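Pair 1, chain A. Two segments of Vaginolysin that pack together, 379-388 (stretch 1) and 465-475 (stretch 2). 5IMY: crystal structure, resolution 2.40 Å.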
# COMPACT_ATOMS: atom_id res chain seq x y z
N ASN A 379 7.50 15.62 -9.28
CA ASN A 379 8.93 15.50 -9.01
C ASN A 379 9.54 16.88 -8.80
O ASN A 379 9.05 17.89 -9.31
CB ASN A 379 9.63 14.78 -10.17
CG ASN A 379 9.41 15.46 -11.51
OD1 ASN A 379 8.94 16.59 -11.58
ND2 ASN A 379 9.75 14.75 -12.58
N GLY A 380 10.63 16.92 -8.02
CA GLY A 380 11.30 18.15 -7.68
C GLY A 380 12.75 18.15 -8.14
O GLY A 380 13.30 17.12 -8.56
N TYR A 381 13.38 19.32 -8.06
CA TYR A 381 14.73 19.53 -8.54
C TYR A 381 15.59 20.17 -7.46
O TYR A 381 15.13 21.06 -6.73
CB TYR A 381 14.74 20.41 -9.80
CG TYR A 381 13.98 19.81 -10.97
CD1 TYR A 381 14.63 19.05 -11.93
CD2 TYR A 381 12.61 20.01 -11.12
CE1 TYR A 381 13.95 18.51 -13.00
CE2 TYR A 381 11.92 19.47 -12.18
CZ TYR A 381 12.60 18.72 -13.12
OH TYR A 381 11.92 18.17 -14.19
N LEU A 382 16.85 19.73 -7.37
CA LEU A 382 17.84 20.32 -6.48
C LEU A 382 19.02 20.78 -7.32
O LEU A 382 19.61 19.99 -8.06
CB LEU A 382 18.31 19.31 -5.42
CG LEU A 382 19.56 19.72 -4.63
CD1 LEU A 382 19.30 20.97 -3.82
CD2 LEU A 382 20.02 18.59 -3.73
N THR A 383 19.38 22.06 -7.18
CA THR A 383 20.48 22.66 -7.93
C THR A 383 21.60 23.02 -6.98
O THR A 383 21.37 23.66 -5.95
CB THR A 383 19.99 23.90 -8.70
OG1 THR A 383 19.16 23.49 -9.79
CG2 THR A 383 21.17 24.72 -9.23
N LEU A 384 22.82 22.61 -7.32
CA LEU A 384 24.01 22.93 -6.54
C LEU A 384 24.92 23.83 -7.37
O LEU A 384 25.27 23.49 -8.51
CB LEU A 384 24.77 21.66 -6.14
CG LEU A 384 23.95 20.47 -5.65
CD1 LEU A 384 24.84 19.24 -5.60
CD2 LEU A 384 23.34 20.74 -4.29
N ASP A 385 25.30 24.98 -6.81
CA ASP A 385 26.22 25.91 -7.46
C ASP A 385 27.36 26.21 -6.49
O ASP A 385 27.14 26.86 -5.46
CB ASP A 385 25.50 27.19 -7.88
CG ASP A 385 26.31 28.00 -8.88
OD1 ASP A 385 27.05 27.39 -9.68
OD2 ASP A 385 26.20 29.25 -8.87
N HIS A 386 28.56 25.73 -6.82
CA HIS A 386 29.74 25.88 -5.97
C HIS A 386 30.72 26.82 -6.66
O HIS A 386 31.41 26.42 -7.60
CB HIS A 386 30.37 24.52 -5.70
CG HIS A 386 31.77 24.60 -5.16
ND1 HIS A 386 32.14 25.51 -4.21
CD2 HIS A 386 32.87 23.87 -5.45
CE1 HIS A 386 33.43 25.35 -3.93
NE2 HIS A 386 33.89 24.36 -4.67
N ARG A 387 30.78 28.06 -6.19
CA ARG A 387 31.72 29.05 -6.71
C ARG A 387 32.59 29.60 -5.59
O ARG A 387 32.58 30.80 -5.32
CB ARG A 387 30.97 30.18 -7.43
CG ARG A 387 29.48 30.24 -7.13
CD ARG A 387 28.87 31.57 -7.57
NE ARG A 387 28.08 31.45 -8.80
CZ ARG A 387 27.50 32.48 -9.41
NH1 ARG A 387 27.62 33.70 -8.92
NH2 ARG A 387 26.80 32.28 -10.52
N GLY A 388 33.33 28.72 -4.93
CA GLY A 388 34.13 29.12 -3.78
C GLY A 388 35.58 28.70 -3.93
O GLY A 388 35.88 27.63 -4.46
N PRO A 465 11.55 20.12 3.52
CA PRO A 465 10.49 19.73 2.59
C PRO A 465 10.98 19.61 1.16
O PRO A 465 12.04 20.12 0.79
CB PRO A 465 9.47 20.87 2.73
CG PRO A 465 10.27 22.04 3.20
CD PRO A 465 11.32 21.46 4.09
N LEU A 466 10.18 18.92 0.34
CA LEU A 466 10.45 18.78 -1.08
C LEU A 466 9.65 19.84 -1.82
O LEU A 466 8.42 19.78 -1.87
CB LEU A 466 10.09 17.38 -1.59
CG LEU A 466 11.02 16.89 -2.70
CD1 LEU A 466 11.75 15.68 -2.20
CD2 LEU A 466 10.28 16.59 -3.99
N VAL A 467 10.36 20.80 -2.40
CA VAL A 467 9.74 21.86 -3.17
C VAL A 467 9.93 21.57 -4.65
O VAL A 467 10.61 20.62 -5.04
CB VAL A 467 10.30 23.25 -2.79
CG1 VAL A 467 9.94 23.60 -1.36
CG2 VAL A 467 11.82 23.29 -2.99
N ARG A 468 9.32 22.40 -5.50
CA ARG A 468 9.51 22.27 -6.94
C ARG A 468 10.95 22.56 -7.34
O ARG A 468 11.47 21.94 -8.26
CB ARG A 468 8.52 23.18 -7.67
CG ARG A 468 9.10 24.06 -8.79
CD ARG A 468 9.42 23.26 -10.04
NE ARG A 468 8.80 23.86 -11.22
CZ ARG A 468 9.16 23.60 -12.48
NH1 ARG A 468 10.15 22.75 -12.73
NH2 ARG A 468 8.53 24.19 -13.48
N GLN A 469 11.59 23.50 -6.65
CA GLN A 469 12.96 23.90 -6.99
C GLN A 469 13.68 24.33 -5.73
O GLN A 469 13.17 25.16 -4.96
CB GLN A 469 12.96 25.04 -8.01
CG GLN A 469 14.35 25.59 -8.35
CD GLN A 469 15.13 24.67 -9.27
OE1 GLN A 469 16.04 23.96 -8.84
NE2 GLN A 469 14.79 24.70 -10.56
N ARG A 470 14.87 23.77 -5.52
CA ARG A 470 15.77 24.17 -4.44
C ARG A 470 17.16 24.33 -5.03
O ARG A 470 17.66 23.43 -5.71
CB ARG A 470 15.77 23.13 -3.32
CG ARG A 470 16.92 23.25 -2.31
CD ARG A 470 16.42 23.57 -0.91
NE ARG A 470 15.31 22.73 -0.50
CZ ARG A 470 14.50 22.99 0.53
NH1 ARG A 470 14.69 24.08 1.26
NH2 ARG A 470 13.52 22.15 0.82
N THR A 471 17.77 25.49 -4.79
CA THR A 471 19.12 25.76 -5.26
C THR A 471 19.95 26.31 -4.11
O THR A 471 19.52 27.25 -3.43
CB THR A 471 19.13 26.74 -6.45
OG1 THR A 471 20.45 27.26 -6.64
CG2 THR A 471 18.17 27.88 -6.23
N ILE A 472 21.12 25.72 -3.90
CA ILE A 472 22.00 26.06 -2.79
C ILE A 472 23.32 26.54 -3.38
O ILE A 472 24.08 25.74 -3.94
CB ILE A 472 22.22 24.87 -1.85
CG1 ILE A 472 20.88 24.24 -1.46
CG2 ILE A 472 22.99 25.30 -0.60
CD1 ILE A 472 21.00 22.97 -0.64
N SER A 473 23.58 27.84 -3.27
CA SER A 473 24.80 28.44 -3.81
C SER A 473 25.78 28.72 -2.68
O SER A 473 25.40 29.24 -1.62
CB SER A 473 24.48 29.73 -4.56
OG SER A 473 23.60 29.49 -5.64
N ASN A 474 27.05 28.38 -2.91
CA ASN A 474 28.11 28.61 -1.94
C ASN A 474 29.28 29.30 -2.63
O ASN A 474 29.62 28.97 -3.77
CB ASN A 474 28.57 27.30 -1.29
CG ASN A 474 29.01 26.26 -2.30
OD1 ASN A 474 30.18 26.18 -2.66
ND2 ASN A 474 28.06 25.47 -2.78
N TRP A 475 29.88 30.26 -1.93
CA TRP A 475 30.97 31.04 -2.50
C TRP A 475 31.90 31.46 -1.36
O TRP A 475 31.90 30.85 -0.29
CB TRP A 475 30.41 32.23 -3.30
CG TRP A 475 29.81 33.32 -2.46
CD1 TRP A 475 30.43 34.46 -2.05
CD2 TRP A 475 28.48 33.37 -1.93
NE1 TRP A 475 29.56 35.22 -1.30
CE2 TRP A 475 28.36 34.57 -1.21
CE3 TRP A 475 27.37 32.51 -2.00
CZ2 TRP A 475 27.18 34.94 -0.56
CZ3 TRP A 475 26.21 32.88 -1.36
CH2 TRP A 475 26.12 34.09 -0.64

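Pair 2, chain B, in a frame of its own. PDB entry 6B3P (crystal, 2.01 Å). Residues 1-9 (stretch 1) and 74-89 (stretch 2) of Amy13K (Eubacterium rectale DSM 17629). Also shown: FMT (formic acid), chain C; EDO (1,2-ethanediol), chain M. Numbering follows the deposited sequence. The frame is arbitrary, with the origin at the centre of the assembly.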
# COMPACT_ATOMS: atom_id res chain seq x y z
N MET B 1 10.28 3.71 -8.09
CA MET B 1 10.16 2.41 -7.38
C MET B 1 9.31 2.60 -6.14
O MET B 1 9.21 3.71 -5.62
CB MET B 1 11.54 1.87 -6.99
CG MET B 1 12.34 2.78 -6.07
SD MET B 1 13.77 1.96 -5.36
CE MET B 1 12.99 0.95 -4.12
N ASP B 2 8.71 1.52 -5.66
CA ASP B 2 7.86 1.59 -4.48
C ASP B 2 8.69 1.40 -3.21
O ASP B 2 9.27 0.34 -2.99
CB ASP B 2 6.75 0.55 -4.54
CG ASP B 2 5.97 0.62 -5.84
OD1 ASP B 2 5.04 1.45 -5.93
OD2 ASP B 2 6.29 -0.15 -6.77
N LEU B 3 8.72 2.44 -2.39
CA LEU B 3 9.41 2.41 -1.11
C LEU B 3 8.39 2.32 0.01
O LEU B 3 7.35 2.97 -0.03
CB LEU B 3 10.27 3.66 -0.93
CG LEU B 3 10.97 3.82 0.43
CD1 LEU B 3 12.06 2.78 0.60
CD2 LEU B 3 11.54 5.22 0.57
N THR B 4 8.69 1.49 1.00
CA THR B 4 7.90 1.41 2.22
C THR B 4 8.85 1.38 3.40
O THR B 4 9.81 0.61 3.41
CB THR B 4 6.99 0.17 2.24
OG1 THR B 4 6.15 0.16 1.08
CG2 THR B 4 6.11 0.16 3.49
N ILE B 5 8.59 2.23 4.39
CA ILE B 5 9.38 2.25 5.61
C ILE B 5 8.48 2.10 6.82
O ILE B 5 7.54 2.87 7.00
CB ILE B 5 10.20 3.54 5.74
CG1 ILE B 5 11.17 3.68 4.56
CG2 ILE B 5 10.98 3.55 7.06
CD1 ILE B 5 11.87 5.02 4.48
N ASN B 6 8.77 1.09 7.64
CA ASN B 6 8.08 0.89 8.91
C ASN B 6 9.05 1.20 10.04
O ASN B 6 10.19 0.74 10.03
CB ASN B 6 7.55 -0.53 9.03
CG ASN B 6 6.84 -1.00 7.77
OD1 ASN B 6 5.68 -0.66 7.54
ND2 ASN B 6 7.53 -1.79 6.96
N TYR B 7 8.58 1.98 11.01
CA TYR B 7 9.41 2.43 12.12
C TYR B 7 8.70 2.19 13.45
O TYR B 7 7.59 2.68 13.67
CB TYR B 7 9.75 3.92 11.94
CG TYR B 7 10.43 4.59 13.11
CD1 TYR B 7 11.44 3.95 13.82
CD2 TYR B 7 10.07 5.88 13.49
CE1 TYR B 7 12.06 4.57 14.89
CE2 TYR B 7 10.69 6.51 14.55
CZ TYR B 7 11.68 5.86 15.25
OH TYR B 7 12.28 6.49 16.30
N LYS B 8 9.33 1.40 14.31
CA LYS B 8 8.84 1.19 15.66
C LYS B 8 9.31 2.38 16.48
O LYS B 8 10.45 2.41 16.94
CB LYS B 8 9.36 -0.13 16.24
CG LYS B 8 8.68 -0.57 17.53
CD LYS B 8 9.35 -1.82 18.06
CE LYS B 8 8.49 -2.56 19.06
NZ LYS B 8 9.03 -3.92 19.30
N SER B 9 8.43 3.36 16.65
CA SER B 9 8.85 4.68 17.13
C SER B 9 9.48 4.64 18.51
O SER B 9 9.00 3.98 19.43
CB SER B 9 7.66 5.64 17.16
OG SER B 9 8.10 6.92 17.61
N THR B 74 21.67 4.78 5.27
CA THR B 74 21.63 4.67 3.82
C THR B 74 20.58 3.67 3.35
O THR B 74 20.51 2.54 3.85
CB THR B 74 23.00 4.26 3.24
OG1 THR B 74 23.98 5.25 3.56
CG2 THR B 74 22.94 4.08 1.72
N LEU B 75 19.77 4.09 2.39
CA LEU B 75 18.86 3.19 1.68
C LEU B 75 19.48 2.87 0.32
O LEU B 75 19.47 3.70 -0.59
CB LEU B 75 17.48 3.83 1.51
CG LEU B 75 16.82 4.42 2.75
CD1 LEU B 75 15.46 5.01 2.38
CD2 LEU B 75 16.69 3.39 3.87
N SER B 76 20.02 1.66 0.19
CA SER B 76 20.72 1.26 -1.03
C SER B 76 19.72 0.85 -2.11
O SER B 76 19.58 -0.33 -2.42
CB SER B 76 21.70 0.13 -0.74
OG SER B 76 22.68 0.54 0.21
N THR B 77 19.03 1.84 -2.67
CA THR B 77 17.90 1.60 -3.56
C THR B 77 18.25 1.58 -5.05
O THR B 77 17.41 1.24 -5.88
CB THR B 77 16.83 2.69 -3.37
OG1 THR B 77 17.45 3.97 -3.33
CG2 THR B 77 16.06 2.46 -2.08
N LYS B 78 19.48 1.95 -5.40
CA LYS B 78 19.84 2.09 -6.81
C LYS B 78 19.56 0.82 -7.62
O LYS B 78 20.05 -0.26 -7.29
CB LYS B 78 21.31 2.47 -6.97
CG LYS B 78 21.70 2.73 -8.42
CD LYS B 78 23.14 3.18 -8.56
CE LYS B 78 23.45 3.52 -10.01
NZ LYS B 78 24.87 3.93 -10.21
N GLY B 79 18.75 0.97 -8.66
CA GLY B 79 18.47 -0.13 -9.58
C GLY B 79 17.37 -1.07 -9.14
O GLY B 79 16.97 -1.96 -9.89
N LYS B 80 16.86 -0.88 -7.92
CA LYS B 80 15.82 -1.76 -7.38
C LYS B 80 14.43 -1.37 -7.90
O LYS B 80 14.18 -0.21 -8.22
CB LYS B 80 15.82 -1.72 -5.85
CG LYS B 80 17.15 -2.09 -5.21
CD LYS B 80 17.55 -3.53 -5.51
CE LYS B 80 18.83 -3.90 -4.77
NZ LYS B 80 19.21 -5.34 -4.92
N ALA B 81 13.54 -2.35 -7.96
CA ALA B 81 12.16 -2.13 -8.40
C ALA B 81 11.26 -1.81 -7.20
O ALA B 81 10.26 -1.10 -7.33
CB ALA B 81 11.63 -3.35 -9.14
N GLU B 82 11.63 -2.33 -6.04
CA GLU B 82 10.88 -2.09 -4.81
C GLU B 82 11.76 -2.30 -3.59
O GLU B 82 12.81 -2.95 -3.68
CB GLU B 82 9.67 -3.02 -4.73
CG GLU B 82 10.02 -4.49 -4.74
CD GLU B 82 8.80 -5.37 -4.97
OE1 GLU B 82 8.28 -5.39 -6.10
OE2 GLU B 82 8.36 -6.03 -4.01
N ALA B 83 11.34 -1.76 -2.45
CA ALA B 83 12.08 -1.94 -1.20
C ALA B 83 11.19 -1.65 0.00
O ALA B 83 10.54 -0.61 0.06
CB ALA B 83 13.31 -1.03 -1.18
N GLU B 84 11.16 -2.58 0.95
CA GLU B 84 10.50 -2.35 2.23
C GLU B 84 11.50 -2.48 3.37
O GLU B 84 12.24 -3.45 3.44
CB GLU B 84 9.34 -3.33 2.44
CG GLU B 84 8.59 -3.06 3.74
CD GLU B 84 7.27 -3.79 3.85
OE1 GLU B 84 7.02 -4.71 3.04
OE2 GLU B 84 6.47 -3.44 4.74
N TYR B 85 11.49 -1.48 4.25
CA TYR B 85 12.40 -1.45 5.39
C TYR B 85 11.64 -1.48 6.71
O TYR B 85 10.53 -0.96 6.80
CB TYR B 85 13.29 -0.20 5.35
CG TYR B 85 14.28 -0.17 4.21
CD1 TYR B 85 15.52 -0.77 4.33
CD2 TYR B 85 13.98 0.48 3.02
CE1 TYR B 85 16.44 -0.74 3.30
CE2 TYR B 85 14.89 0.52 1.98
CZ TYR B 85 16.12 -0.09 2.12
OH TYR B 85 17.02 -0.06 1.09
N TRP B 86 12.25 -2.10 7.71
CA TRP B 86 11.77 -2.03 9.09
C TRP B 86 12.86 -1.45 9.96
O TRP B 86 13.99 -1.94 9.94
CB TRP B 86 11.36 -3.41 9.60
CG TRP B 86 10.12 -3.97 8.97
CD1 TRP B 86 8.85 -3.92 9.47
CD2 TRP B 86 10.03 -4.67 7.72
NE1 TRP B 86 7.98 -4.55 8.61
CE2 TRP B 86 8.68 -5.01 7.53
CE3 TRP B 86 10.96 -5.04 6.75
CZ2 TRP B 86 8.24 -5.70 6.41
CZ3 TRP B 86 10.52 -5.73 5.63
CH2 TRP B 86 9.17 -6.05 5.47
N PHE B 87 12.54 -0.41 10.72
CA PHE B 87 13.52 0.16 11.65
C PHE B 87 13.08 -0.06 13.09
O PHE B 87 12.12 0.53 13.56
CB PHE B 87 13.72 1.65 11.39
CG PHE B 87 14.97 2.19 12.01
CD1 PHE B 87 15.01 2.49 13.37
CD2 PHE B 87 16.11 2.38 11.25
CE1 PHE B 87 16.16 2.98 13.95
CE2 PHE B 87 17.27 2.87 11.83
CZ PHE B 87 17.30 3.17 13.18
N ASP B 88 13.81 -0.94 13.76
CA ASP B 88 13.55 -1.31 15.15
C ASP B 88 14.89 -1.51 15.84
O ASP B 88 15.35 -2.63 16.03
CB ASP B 88 12.69 -2.58 15.21
CG ASP B 88 12.34 -2.99 16.63
OD1 ASP B 88 12.57 -2.19 17.55
OD2 ASP B 88 11.81 -4.11 16.81
N GLY B 89 15.54 -0.40 16.19
CA GLY B 89 16.88 -0.43 16.75
C GLY B 89 17.94 -0.30 15.68
O GLY B 89 19.08 0.10 15.96
C FMT C . 14.28 -5.31 -6.45
O1 FMT C . 13.23 -4.69 -6.30
O2 FMT C . 14.76 -5.51 -7.56
C1 EDO M . 20.20 -4.64 -7.88
O1 EDO M . 20.87 -5.73 -8.51
C2 EDO M . 20.23 -3.41 -8.79
O2 EDO M . 21.28 -2.53 -8.36
O HOH W 1 7.55 -1.06 -0.94
O HOH W 2 12.56 1.17 17.38

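Both pairs are built from two neighbouring parallel strands, with angles between strand directions of 9° in pair 1 and 8° in pair 2, and they superpose with an RMSD of 0.8 Å over 14 central residues. The hydrogen-bond ladder is the same. In each, alternate residues of the first strand use both N and O to bond the partner strand: A:Thr383 N donates to A:Arg470 O (2.6 Å) and A:Thr383 O accepts from A:Ile472 N (2.9 Å), while the matching B:Thr4 N reaches B:Ala83 O (3.0 Å) and B:Thr4 O receives B:Tyr85 N (2.8 Å). The ladder starts less tightly in pair 2, where the bond from B:Asp2 N to B:Ala81 O is weak at 3.5 Å; its counterpart, A:Tyr381 N to A:Arg468 O, measures 3.2 Å.

At the entrance to the ladder, A:Gly380 matches B:Met1. A CB on A:Gly380 would clash with A:Val467 O and A:Leu466 CD2; the space has no room for a side chain. Pair 2 instead accommodates a long one: B:Met1 SD lies 3.7 Å from B:Thr77 CB, and B:Met1 CE packs 3.6 Å from B:Ala83 CB.

The matched leucines A:Leu382 and B:Leu3 share t,p rotamers, yet their neighbours differ. A:Leu382 CD1 rests 3.6 Å from the aliphatic A:Arg470 CG and 4.1 Å from A:Ile472 CD1. In pair 2 the arginine position is B:Ala83 and the isoleucine position is B:Tyr85, whose ring edge meets the leucine, B:Leu3 CD1 to B:Tyr85 CD2 being 3.9 Å. B:Leu75, which has no counterpart, adds a further apolar contact, its CD1 lying 4.3 Å from B:Leu3 CD2.

On the opposite face, the threonines both adopt m. A:Thr383 OG1 donates to A:Gln469 OE1 (3.3 Å), whereas B:Thr4 OG1 lies 2.7 Å from a hydrogen-bonded water that also donates to B:Ala83 O (3.2 Å). Farther along, A:Asp385 is paired within its own stretch, its OD2 forming a salt bridge with A:Arg387 NE (2.9 Å), two residues farther along. The matching B:Asn6 crosses to the partner strand: its ND2 donates to B:Glu84 OE2 at 3.0 Å and sits over one face of the B:Trp86 ring.

The A:His386–A:Asn474 pair corresponds to B:Tyr7–B:Phe87. Pair 1 joins these positions by a short polar bond, A:His386 ND1 to A:Asn474 OD1 (2.6 Å); pair 2 fills them with two rings in oblique contact, B:Tyr7 CD1 to B:Phe87 CD1 at 3.9 Å.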